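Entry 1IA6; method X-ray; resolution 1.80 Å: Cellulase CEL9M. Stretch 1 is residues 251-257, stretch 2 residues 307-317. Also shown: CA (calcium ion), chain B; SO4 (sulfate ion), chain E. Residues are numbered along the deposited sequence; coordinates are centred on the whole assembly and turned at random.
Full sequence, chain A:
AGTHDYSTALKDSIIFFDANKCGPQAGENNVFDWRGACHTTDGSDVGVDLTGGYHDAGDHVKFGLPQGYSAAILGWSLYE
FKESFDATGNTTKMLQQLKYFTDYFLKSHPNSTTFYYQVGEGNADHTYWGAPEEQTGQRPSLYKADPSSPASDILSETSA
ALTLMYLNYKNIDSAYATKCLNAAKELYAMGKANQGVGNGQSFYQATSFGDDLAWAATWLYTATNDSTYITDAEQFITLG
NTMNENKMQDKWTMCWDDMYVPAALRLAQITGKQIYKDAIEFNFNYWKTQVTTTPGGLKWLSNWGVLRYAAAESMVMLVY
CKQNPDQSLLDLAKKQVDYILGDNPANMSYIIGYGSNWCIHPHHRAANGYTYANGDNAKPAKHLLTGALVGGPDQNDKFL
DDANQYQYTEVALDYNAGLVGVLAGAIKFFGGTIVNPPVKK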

# COMPACT_ATOMS: atom_id res chain seq x y z
N LYS A 251 -5.16 -15.66 10.83
CA LYS A 251 -6.19 -16.11 9.90
C LYS A 251 -6.58 -14.98 8.94
O LYS A 251 -7.55 -15.10 8.19
CB LYS A 251 -7.44 -16.56 10.66
CG LYS A 251 -7.20 -17.70 11.64
CD LYS A 251 -8.47 -18.00 12.43
CE LYS A 251 -8.24 -19.12 13.43
NZ LYS A 251 -9.45 -19.34 14.28
N TRP A 252 -5.82 -13.90 8.97
CA TRP A 252 -6.08 -12.75 8.11
C TRP A 252 -5.02 -12.74 7.01
O TRP A 252 -4.64 -13.80 6.49
CB TRP A 252 -6.02 -11.47 8.94
CG TRP A 252 -6.83 -10.33 8.39
CD1 TRP A 252 -6.37 -9.11 7.98
CD2 TRP A 252 -8.25 -10.29 8.22
NE1 TRP A 252 -7.41 -8.32 7.56
CE2 TRP A 252 -8.58 -9.03 7.70
CE3 TRP A 252 -9.29 -11.22 8.46
CZ2 TRP A 252 -9.90 -8.65 7.40
CZ3 TRP A 252 -10.59 -10.84 8.17
CH2 TRP A 252 -10.89 -9.57 7.65
N THR A 253 -4.54 -11.56 6.66
CA THR A 253 -3.51 -11.44 5.65
C THR A 253 -2.80 -10.10 5.81
O THR A 253 -3.12 -9.32 6.71
CB THR A 253 -4.09 -11.55 4.21
OG1 THR A 253 -3.01 -11.58 3.26
CG2 THR A 253 -4.99 -10.36 3.90
N MET A 254 -1.84 -9.84 4.94
CA MET A 254 -1.10 -8.59 4.98
C MET A 254 -2.00 -7.42 4.59
O MET A 254 -2.65 -7.45 3.54
CB MET A 254 0.09 -8.66 4.01
CG MET A 254 0.77 -7.32 3.78
SD MET A 254 2.19 -7.49 2.67
CE MET A 254 1.38 -7.46 1.08
N CYS A 255 -2.04 -6.40 5.44
CA CYS A 255 -2.83 -5.21 5.16
C CYS A 255 -2.33 -4.09 6.07
O CYS A 255 -1.47 -4.32 6.93
CB CYS A 255 -4.33 -5.47 5.38
SG CYS A 255 -4.82 -5.97 7.04
N TRP A 256 -2.85 -2.88 5.88
CA TRP A 256 -2.38 -1.74 6.65
C TRP A 256 -2.37 -1.92 8.17
O TRP A 256 -1.53 -1.33 8.85
CB TRP A 256 -3.16 -0.47 6.29
CG TRP A 256 -4.64 -0.55 6.49
CD1 TRP A 256 -5.57 -0.90 5.56
CD2 TRP A 256 -5.35 -0.28 7.70
NE1 TRP A 256 -6.83 -0.87 6.12
CE2 TRP A 256 -6.72 -0.49 7.43
CE3 TRP A 256 -4.97 0.13 8.98
CZ2 TRP A 256 -7.72 -0.32 8.41
CZ3 TRP A 256 -5.95 0.30 9.95
CH2 TRP A 256 -7.31 0.07 9.66
N ASP A 257 -3.27 -2.75 8.70
CA ASP A 257 -3.33 -2.94 10.15
C ASP A 257 -2.64 -4.20 10.66
O ASP A 257 -2.21 -4.25 11.82
CB ASP A 257 -4.80 -2.97 10.61
CG ASP A 257 -4.95 -3.01 12.12
OD1 ASP A 257 -4.27 -2.21 12.80
OD2 ASP A 257 -5.75 -3.82 12.63
N LEU A 307 -10.65 -7.75 -3.29
CA LEU A 307 -9.55 -8.03 -4.21
C LEU A 307 -8.22 -7.58 -3.60
O LEU A 307 -7.17 -8.17 -3.87
CB LEU A 307 -9.77 -7.34 -5.55
CG LEU A 307 -11.03 -7.82 -6.29
CD1 LEU A 307 -11.16 -7.08 -7.61
CD2 LEU A 307 -10.94 -9.32 -6.54
N ARG A 308 -8.27 -6.53 -2.79
CA ARG A 308 -7.09 -6.01 -2.12
C ARG A 308 -6.48 -7.13 -1.26
O ARG A 308 -5.27 -7.33 -1.25
CB ARG A 308 -7.48 -4.79 -1.28
CG ARG A 308 -6.53 -4.39 -0.15
CD ARG A 308 -6.91 -5.10 1.14
NE ARG A 308 -8.30 -4.84 1.55
CZ ARG A 308 -8.72 -3.75 2.19
NH1 ARG A 308 -7.88 -2.78 2.51
NH2 ARG A 308 -10.00 -3.64 2.53
N TYR A 309 -7.34 -7.88 -0.56
CA TYR A 309 -6.86 -8.97 0.28
C TYR A 309 -6.30 -10.13 -0.52
O TYR A 309 -5.26 -10.69 -0.17
CB TYR A 309 -7.99 -9.48 1.19
CG TYR A 309 -8.41 -8.49 2.25
CD1 TYR A 309 -7.47 -7.92 3.11
CD2 TYR A 309 -9.75 -8.13 2.41
CE1 TYR A 309 -7.85 -7.02 4.10
CE2 TYR A 309 -10.14 -7.22 3.40
CZ TYR A 309 -9.18 -6.67 4.24
OH TYR A 309 -9.54 -5.78 5.23
N ALA A 310 -6.99 -10.51 -1.60
CA ALA A 310 -6.53 -11.62 -2.43
C ALA A 310 -5.16 -11.33 -3.05
O ALA A 310 -4.29 -12.21 -3.11
CB ALA A 310 -7.56 -11.92 -3.53
N ALA A 311 -4.97 -10.10 -3.52
CA ALA A 311 -3.71 -9.69 -4.12
C ALA A 311 -2.58 -9.66 -3.09
O ALA A 311 -1.46 -10.09 -3.37
CB ALA A 311 -3.85 -8.32 -4.78
N ALA A 312 -2.88 -9.14 -1.90
CA ALA A 312 -1.89 -9.04 -0.83
C ALA A 312 -1.38 -10.42 -0.38
O ALA A 312 -0.18 -10.62 -0.21
CB ALA A 312 -2.47 -8.27 0.36
N GLU A 313 -2.29 -11.36 -0.17
CA GLU A 313 -1.88 -12.70 0.26
C GLU A 313 -1.06 -13.35 -0.86
O GLU A 313 -0.05 -14.00 -0.60
CB GLU A 313 -3.10 -13.56 0.58
CG GLU A 313 -2.78 -14.99 1.04
CD GLU A 313 -2.18 -15.06 2.44
OE1 GLU A 313 -2.29 -14.09 3.21
OE2 GLU A 313 -1.61 -16.12 2.78
N SER A 314 -1.50 -13.16 -2.10
CA SER A 314 -0.79 -13.74 -3.24
C SER A 314 0.63 -13.19 -3.35
O SER A 314 1.57 -13.92 -3.68
CB SER A 314 -1.57 -13.49 -4.53
OG SER A 314 -2.83 -14.13 -4.48
N MET A 315 0.80 -11.91 -3.05
CA MET A 315 2.13 -11.31 -3.12
C MET A 315 3.06 -11.96 -2.10
O MET A 315 4.21 -12.29 -2.42
CB MET A 315 2.06 -9.80 -2.86
CG MET A 315 3.43 -9.14 -2.92
SD MET A 315 3.46 -7.47 -2.27
CE MET A 315 5.22 -7.27 -1.99
N VAL A 316 2.58 -12.14 -0.87
CA VAL A 316 3.39 -12.75 0.18
C VAL A 316 3.79 -14.17 -0.23
O VAL A 316 4.94 -14.58 -0.04
CB VAL A 316 2.63 -12.80 1.52
CG1 VAL A 316 3.49 -13.46 2.59
CG2 VAL A 316 2.26 -11.38 1.95
N MET A 317 2.85 -14.92 -0.78
CA MET A 317 3.13 -16.29 -1.21
C MET A 317 4.20 -16.31 -2.30
O MET A 317 5.05 -17.20 -2.32
CB MET A 317 1.87 -16.97 -1.73
CG MET A 317 0.81 -17.19 -0.67
SD MET A 317 -0.63 -18.02 -1.35
CE MET A 317 -1.36 -18.70 0.16
CA CA B . -0.28 -3.30 12.97
S SO4 E . -10.47 -0.59 4.75
O1 SO4 E . -11.19 0.61 4.27
O2 SO4 E . -9.09 -0.58 4.23
O3 SO4 E . -11.18 -1.80 4.28
O4 SO4 E . -10.45 -0.59 6.23
O HOH W 1 -0.00 -2.72 10.63
O HOH W 2 -1.61 -1.32 12.79

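Residues 307-317 lie within a longer helix, its turns held by regular i to i+4 hydrogen bonds such as that from Glu-313 N to Tyr-309 O (3.0 Å). Residues 251-257 form no regular helix or strand. Their backbone passes close to the helix at Thr-253 and Met-254, whose CA atoms lie 5.8 Å from Glu-313 CA and 5.9 Å from Ala-312 CA, respectively. Ala-312 suits so tight an approach: its side chain is a single methyl, and CB already sits 3.3 Å from Met-254 O.

One direct hydrogen bond joins the stretches. Thr-253, buried with its CA-to-CB bond directed toward the helix, donates from OG1 to Glu-313 OE1 at a short 2.6 Å, giving the buried carboxylate a polar partner. Threonine also carries a methyl, and its CG2 packs 3.6 Å from Tyr-309 CD1.

Met-254 reaches toward the helix, its chi1 and chi2 both t, so that its end lies among apolar side chains. Its long, flexible side chain reaches several apolar groups: CE lies 4.0 Å from Ala-312 CB and 3.9 Å from Met-315 SD, while SD lies 4.0 Å from Val-316 CG2. The ring of Tyr-309 is met by Trp-252, Thr-253 and Cys-255; its CA-to-CB bond points sideways, but the end of the side chain comes nearer the loop. Cys-255 CB meets the edge of its ring, 4.1 Å from CE1, and Trp-252 CZ2 approaches Tyr-309 CZ to 3.8 Å, the two aromatic rings meeting obliquely.

A sulfate, probably from the crystallisation liquor, adds an indirect link. Trp-256 NE1 and Arg-308 NH1 each donate to sulfate O2 at 3.0 Å, and Arg-308 NH2 donates to sulfate O3 at 2.8 Å; the guanidinium suits this anion by combining positive charge with several N-H donors. Beyond the interface, Asp-257 O binds calcium at 2.4 Å, tethering the end of the loop stretch.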